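Local structure of pullulanase (Bacillus acidopullulyticus, 2WAN) at residues A[828-833]-A[854-859]; A[835-840]-A[859-864]. The protein hydrolyses the alpha-1,6-glucosidic linkages of pullulan and probably those at the branch points of starch-derived polysaccharides. All blocks are in the same frame, centred on the assembly; numbering follows the deposited sequence.

Contact 1: residues A[828-833]-A[854-859]. With SO4 (sulfate ion), chain J.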
loop_
_atom_site.group_PDB
_atom_site.type_symbol
_atom_site.label_atom_id
_atom_site.label_comp_id
_atom_site.label_asym_id
_atom_site.label_seq_id
_atom_site.Cartn_x
_atom_site.Cartn_y
_atom_site.Cartn_z
ATOM N N PRO A 828 -10.886 16.400 -22.889
ATOM C CA PRO A 828 -11.273 15.161 -22.218
ATOM C C PRO A 828 -11.064 13.866 -23.036
ATOM O O PRO A 828 -11.157 12.770 -22.479
ATOM C CB PRO A 828 -12.754 15.409 -21.847
ATOM C CG PRO A 828 -13.253 16.405 -22.872
ATOM C CD PRO A 828 -12.032 17.300 -23.127
ATOM N N ALA A 829 -10.743 13.979 -24.330
ATOM C CA ALA A 829 -10.355 12.802 -25.141
ATOM C C ALA A 829 -9.142 12.091 -24.548
ATOM O O ALA A 829 -9.012 10.878 -24.663
ATOM C CB ALA A 829 -10.045 13.222 -26.574
ATOM N N PHE A 830 -8.261 12.858 -23.904
ATOM C CA PHE A 830 -7.105 12.305 -23.199
ATOM C C PHE A 830 -7.457 11.590 -21.893
ATOM O O PHE A 830 -6.591 10.940 -21.287
ATOM C CB PHE A 830 -6.100 13.425 -22.886
ATOM C CG PHE A 830 -5.438 14.019 -24.113
ATOM C CD1 PHE A 830 -4.509 13.288 -24.844
ATOM C CD2 PHE A 830 -5.745 15.318 -24.505
ATOM C CE1 PHE A 830 -3.890 13.850 -25.975
ATOM C CE2 PHE A 830 -5.128 15.901 -25.624
ATOM C CZ PHE A 830 -4.203 15.152 -26.366
ATOM N N ARG A 831 -8.728 11.688 -21.477
ATOM C CA ARG A 831 -9.149 11.287 -20.139
ATOM C C ARG A 831 -10.430 10.452 -20.223
ATOM O O ARG A 831 -11.373 10.629 -19.435
ATOM C CB ARG A 831 -9.381 12.533 -19.277
ATOM C CG ARG A 831 -8.097 13.335 -19.053
ATOM C CD ARG A 831 -8.377 14.560 -18.196
ATOM N NE ARG A 831 -8.843 15.695 -18.983
ATOM C CZ ARG A 831 -10.070 16.205 -18.981
ATOM N NH1 ARG A 831 -11.055 15.678 -18.241
ATOM N NH2 ARG A 831 -10.322 17.262 -19.738
ATOM N N MET A 832 -10.463 9.529 -21.184
ATOM C CA MET A 832 -11.587 8.568 -21.239
ATOM C C MET A 832 -11.674 7.781 -19.928
ATOM O O MET A 832 -10.653 7.562 -19.250
ATOM C CB MET A 832 -11.457 7.657 -22.462
ATOM C CG MET A 832 -11.647 8.421 -23.728
ATOM S SD MET A 832 -11.580 7.373 -25.193
ATOM C CE MET A 832 -9.943 7.764 -25.838
ATOM N N THR A 833 -12.890 7.387 -19.545
ATOM C CA THR A 833 -13.098 6.820 -18.205
ATOM C C THR A 833 -13.375 5.303 -18.189
ATOM O O THR A 833 -13.334 4.674 -17.122
ATOM C CB THR A 833 -14.244 7.542 -17.448
ATOM O OG1 THR A 833 -15.471 7.362 -18.160
ATOM C CG2 THR A 833 -13.958 9.065 -17.279
ATOM N N PHE A 854 -0.971 7.706 -32.450
ATOM C CA PHE A 854 -2.370 7.294 -32.262
ATOM C C PHE A 854 -3.348 8.405 -32.540
ATOM O O PHE A 854 -2.973 9.581 -32.552
ATOM C CB PHE A 854 -2.611 6.689 -30.867
ATOM C CG PHE A 854 -2.300 7.619 -29.728
ATOM C CD1 PHE A 854 -3.294 8.429 -29.175
ATOM C CD2 PHE A 854 -1.010 7.676 -29.196
ATOM C CE1 PHE A 854 -2.999 9.286 -28.112
ATOM C CE2 PHE A 854 -0.708 8.524 -28.128
ATOM C CZ PHE A 854 -1.703 9.323 -27.575
ATOM N N GLU A 855 -4.610 8.021 -32.739
ATOM C CA GLU A 855 -5.672 8.966 -33.021
ATOM C C GLU A 855 -6.815 8.743 -32.041
ATOM O O GLU A 855 -7.211 7.589 -31.776
ATOM C CB GLU A 855 -6.172 8.790 -34.463
ATOM C CG GLU A 855 -7.182 9.857 -34.885
ATOM C CD GLU A 855 -7.701 9.648 -36.319
ATOM O OE1 GLU A 855 -7.399 8.597 -36.939
ATOM O OE2 GLU A 855 -8.397 10.550 -36.823
ATOM N N LEU A 856 -7.314 9.857 -31.499
ATOM C CA LEU A 856 -8.468 9.888 -30.592
ATOM C C LEU A 856 -9.609 10.418 -31.439
ATOM O O LEU A 856 -9.604 11.587 -31.851
ATOM C CB LEU A 856 -8.182 10.809 -29.377
ATOM C CG LEU A 856 -6.909 10.460 -28.583
ATOM C CD1 LEU A 856 -6.631 11.457 -27.457
ATOM C CD2 LEU A 856 -6.983 9.036 -28.011
ATOM N N LYS A 857 -10.580 9.550 -31.743
ATOM C CA LYS A 857 -11.610 9.882 -32.727
ATOM C C LYS A 857 -12.962 10.173 -32.103
ATOM O O LYS A 857 -13.198 9.835 -30.954
ATOM C CB LYS A 857 -11.799 8.714 -33.700
ATOM C CG LYS A 857 -10.512 8.302 -34.420
ATOM C CD LYS A 857 -10.691 6.915 -35.060
ATOM C CE LYS A 857 -10.861 5.853 -33.971
ATOM N NZ LYS A 857 -11.474 4.573 -34.435
ATOM N N ASN A 858 -13.847 10.754 -32.908
ATOM C CA ASN A 858 -15.286 10.779 -32.603
ATOM C C ASN A 858 -15.611 11.770 -31.478
ATOM O O ASN A 858 -16.496 11.489 -30.690
ATOM C CB ASN A 858 -15.821 9.375 -32.170
ATOM C CG ASN A 858 -15.481 8.239 -33.148
ATOM O OD1 ASN A 858 -15.644 8.386 -34.372
ATOM N ND2 ASN A 858 -15.031 7.071 -32.594
ATOM N N TYR A 859 -14.897 12.896 -31.392
ATOM C CA TYR A 859 -15.056 13.835 -30.249
ATOM C C TYR A 859 -15.000 13.048 -28.932
ATOM O O TYR A 859 -15.915 13.145 -28.099
ATOM C CB TYR A 859 -16.400 14.589 -30.322
ATOM C CG TYR A 859 -16.627 15.350 -31.601
ATOM C CD1 TYR A 859 -15.986 16.555 -31.824
ATOM C CD2 TYR A 859 -17.506 14.860 -32.583
ATOM C CE1 TYR A 859 -16.169 17.254 -33.010
ATOM C CE2 TYR A 859 -17.705 15.558 -33.779
ATOM C CZ TYR A 859 -17.040 16.756 -33.975
ATOM O OH TYR A 859 -17.220 17.477 -35.131
HETATM S S SO4 J . -13.754 18.094 -18.277
HETATM O O1 SO4 J . -15.159 18.275 -18.635
HETATM O O2 SO4 J . -13.408 18.996 -17.165
HETATM O O3 SO4 J . -12.913 18.458 -19.438
HETATM O O4 SO4 J . -13.550 16.699 -17.833
#
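Leu856 carries the contact, its two methyl branches turned to different partners of the 828-833 turn. The apolar part centres on CD1. Leu856 CD1 stands 3.9 Å from Ala829 CB and also approaches the Phe830 ring as an off-centre CH-pi contact, 4.2 Å from the ring centroid and 29° off its normal. The side chains of Phe830 and Leu856 cross at about a right angle. On the other branch, Leu856 CD2 lies 3.9 Å from Met832 CE; Met832 reaches it with an extended chi2 (-177°) and a bend at the last torsion.

No hydrogen bond crosses between the two segments; within the turn, Arg831 N closes on Pro828 O at 2.8 Å. The Arg831 guanidinium grips a sulfate, probably from the crystallisation liquor, with two nearly straight bonds: NH1 to O4 at 2.7 Å and NH2 to O3 at 2.9 Å. NH1 also forms a salt bridge to Asp432.

This buried apolar seam joins the 3-10 turn after helix 811-826 to strand 852-856 of the C-terminal all-beta domain, where Ile868 and Val870 of strand 868-873 and Leu842 of strand 842-844 add to the packing.

Contact 2: residues A[835-840]-A[859-864]; sequences ADQIKQ and YANHDT. With SO4 (sulfate ion), chain L.
Gln837 and Asn861 meet through their amides where helix 835-841 faces the loop between strands 852-856 and 868-873, a polar side-chain contact between a helix and a loop at the surface of the C-terminal all-beta domain. The closely fitted part combines one direct hydrogen bond with a shared sulfate, probably from the crystallisation liquor. Gln837 NE2 donates to Asn861 OD1, 3.2 Å away and almost straight at 176°. The two amide planes stand nearly perpendicular. Asn861 OD1 lies in the plane of the Gln837 amide, whereas the donor nitrogen comes from above the Asn861 carbonyl plane, 42° out of it. Gln837 NE2 also holds sulfate O2 at 3.1 Å, and Asn841 ND2 supplies the anion with a further bond.

Both amides are bonded at their other ends. Gln837 OE1 accepts a bond from Thr833 N, and Asn861 ND2 donates to Pro828 O, which is consistent with the amide orientations as modelled. CG of Asn861 is anti to its own nitrogen (chi1 -163°), which leaves the backbone N-H clear of the side chain to bind the sulfate.

The looser side is that of the exposed Gln840 and His862: Gln840 NE2 and His862 ND1 each stay 3.7 Å from the nearest sulfate oxygen, O4 and O1 respectively. With an alanine in place of Gln837, Asn861 OD1 would probably lose its mate on the helix, Thr833 N its acceptor and the sulfate one of its donors. Shorter than either of these bonds of Gln837 NE2 is the one from Asn861 N to sulfate O3, 2.8 Å and nearly straight.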
loop_
_atom_site.group_PDB
_atom_site.type_symbol
_atom_site.label_atom_id
_atom_site.label_comp_id
_atom_site.label_asym_id
_atom_site.label_seq_id
_atom_site.Cartn_x
_atom_site.Cartn_y
_atom_site.Cartn_z
ATOM N N ALA A 835 -12.767 1.331 -20.352
ATOM C CA ALA A 835 -12.085 0.518 -21.356
ATOM C C ALA A 835 -12.842 0.520 -22.681
ATOM O O ALA A 835 -12.221 0.625 -23.731
ATOM C CB ALA A 835 -11.895 -0.894 -20.855
ATOM N N ASP A 836 -14.171 0.386 -22.642
ATOM C CA ASP A 836 -14.954 0.421 -23.882
ATOM C C ASP A 836 -14.802 1.727 -24.670
ATOM O O ASP A 836 -14.665 1.675 -25.884
ATOM C CB ASP A 836 -16.437 0.129 -23.627
ATOM C CG ASP A 836 -16.685 -1.284 -23.121
ATOM O OD1 ASP A 836 -15.806 -2.161 -23.239
ATOM O OD2 ASP A 836 -17.790 -1.518 -22.584
ATOM N N GLN A 837 -14.815 2.885 -23.995
ATOM C CA GLN A 837 -14.574 4.154 -24.677
ATOM C C GLN A 837 -13.232 4.125 -25.380
ATOM O O GLN A 837 -13.132 4.584 -26.509
ATOM C CB GLN A 837 -14.528 5.342 -23.710
ATOM C CG GLN A 837 -15.822 6.032 -23.441
ATOM C CD GLN A 837 -15.591 7.279 -22.609
ATOM O OE1 GLN A 837 -14.801 7.268 -21.662
ATOM N NE2 GLN A 837 -16.254 8.363 -22.974
ATOM N N ILE A 838 -12.192 3.643 -24.689
ATOM C CA ILE A 838 -10.840 3.632 -25.284
ATOM C C ILE A 838 -10.798 2.706 -26.515
ATOM O O ILE A 838 -10.256 3.067 -27.570
ATOM C CB ILE A 838 -9.759 3.249 -24.242
ATOM C CG1 ILE A 838 -9.712 4.301 -23.111
ATOM C CG2 ILE A 838 -8.392 3.063 -24.915
ATOM C CD1 ILE A 838 -8.898 3.884 -21.855
ATOM N N LYS A 839 -11.393 1.520 -26.403
ATOM C CA LYS A 839 -11.416 0.590 -27.539
ATOM C C LYS A 839 -12.208 1.186 -28.711
ATOM O O LYS A 839 -11.872 0.972 -29.873
ATOM C CB LYS A 839 -11.993 -0.763 -27.109
ATOM C CG LYS A 839 -11.107 -1.514 -26.116
ATOM C CD LYS A 839 -11.883 -2.635 -25.431
ATOM C CE LYS A 839 -11.171 -3.126 -24.181
ATOM N NZ LYS A 839 -10.080 -4.091 -24.472
ATOM N N GLN A 840 -13.248 1.955 -28.398
ATOM C CA GLN A 840 -14.070 2.586 -29.429
ATOM C C GLN A 840 -13.352 3.737 -30.131
ATOM O O GLN A 840 -13.466 3.898 -31.358
ATOM C CB GLN A 840 -15.396 3.070 -28.832
ATOM C CG GLN A 840 -16.299 3.843 -29.801
ATOM C CD GLN A 840 -17.347 4.697 -29.085
ATOM O OE1 GLN A 840 -17.954 4.266 -28.102
ATOM N NE2 GLN A 840 -17.562 5.918 -29.582
ATOM N N TYR A 859 -14.897 12.896 -31.392
ATOM C CA TYR A 859 -15.056 13.835 -30.249
ATOM C C TYR A 859 -15.000 13.048 -28.932
ATOM O O TYR A 859 -15.915 13.145 -28.099
ATOM C CB TYR A 859 -16.400 14.589 -30.322
ATOM C CG TYR A 859 -16.627 15.350 -31.601
ATOM C CD1 TYR A 859 -15.986 16.555 -31.824
ATOM C CD2 TYR A 859 -17.506 14.860 -32.583
ATOM C CE1 TYR A 859 -16.169 17.254 -33.010
ATOM C CE2 TYR A 859 -17.705 15.558 -33.779
ATOM C CZ TYR A 859 -17.040 16.756 -33.975
ATOM O OH TYR A 859 -17.220 17.477 -35.131
ATOM N N ALA A 860 -13.935 12.273 -28.746
ATOM C CA ALA A 860 -13.870 11.273 -27.681
ATOM C C ALA A 860 -14.171 11.865 -26.304
ATOM O O ALA A 860 -13.604 12.900 -25.938
ATOM C CB ALA A 860 -12.510 10.579 -27.683
ATOM N N ASN A 861 -15.090 11.228 -25.562
ATOM C CA ASN A 861 -15.412 11.699 -24.196
ATOM C C ASN A 861 -15.812 13.194 -24.143
ATOM O O ASN A 861 -15.459 13.922 -23.204
ATOM C CB ASN A 861 -14.218 11.412 -23.265
ATOM C CG ASN A 861 -14.582 11.463 -21.782
ATOM O OD1 ASN A 861 -15.690 11.089 -21.380
ATOM N ND2 ASN A 861 -13.624 11.902 -20.955
ATOM N N HIS A 862 -16.586 13.630 -25.142
ATOM C CA HIS A 862 -17.091 15.009 -25.227
ATOM C C HIS A 862 -15.987 16.056 -25.443
ATOM O O HIS A 862 -16.102 17.193 -24.999
ATOM C CB HIS A 862 -17.953 15.363 -24.004
ATOM C CG HIS A 862 -19.276 14.654 -23.961
ATOM N ND1 HIS A 862 -19.663 13.724 -24.898
ATOM C CD2 HIS A 862 -20.281 14.714 -23.055
ATOM C CE1 HIS A 862 -20.863 13.263 -24.590
ATOM N NE2 HIS A 862 -21.259 13.848 -23.478
ATOM N N ASP A 863 -14.929 15.667 -26.150
ATOM C CA ASP A 863 -13.933 16.655 -26.580
ATOM C C ASP A 863 -14.507 17.600 -27.626
ATOM O O ASP A 863 -15.375 17.195 -28.421
ATOM C CB ASP A 863 -12.693 15.947 -27.150
ATOM C CG ASP A 863 -11.440 16.737 -26.896
ATOM O OD1 ASP A 863 -11.220 17.749 -27.602
ATOM O OD2 ASP A 863 -10.701 16.362 -25.956
ATOM N N THR A 864 -14.009 18.835 -27.657
ATOM C CA THR A 864 -14.399 19.793 -28.681
ATOM C C THR A 864 -13.599 19.626 -29.980
ATOM O O THR A 864 -13.877 20.298 -30.984
ATOM C CB THR A 864 -14.292 21.244 -28.199
ATOM O OG1 THR A 864 -12.962 21.488 -27.725
ATOM C CG2 THR A 864 -15.296 21.523 -27.059
HETATM S S SO4 L . -18.038 9.024 -26.202
HETATM O O1 SO4 L . -18.472 10.339 -25.717
HETATM O O2 SO4 L . -18.414 8.004 -25.215
HETATM O O3 SO4 L . -16.595 9.037 -26.407
HETATM O O4 SO4 L . -18.684 8.703 -27.473
#

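In the fold
Contacts 1 and 2 are neighbours, their centres about 5 Å apart, and their segments alternate along the chain while sharing Tyr859. A probable hydrogen bond from Ala829 N to Asp863 OD2, at 2.9 Å, ties the 828-833 turn to the 859-864 loop, and Asn861 makes a second link between them. The buried apolar packing of contact 1 thus continues into the polar, sulfate-bound surface of contact 2, with Met832 also touching Gln837 and Ile838 of the helix. Together they join the end of helix 811-826, which follows the eight-stranded catalytic barrel, to the C-terminal all-beta domain. Both centres lie about 31 Å from the centre of the chain.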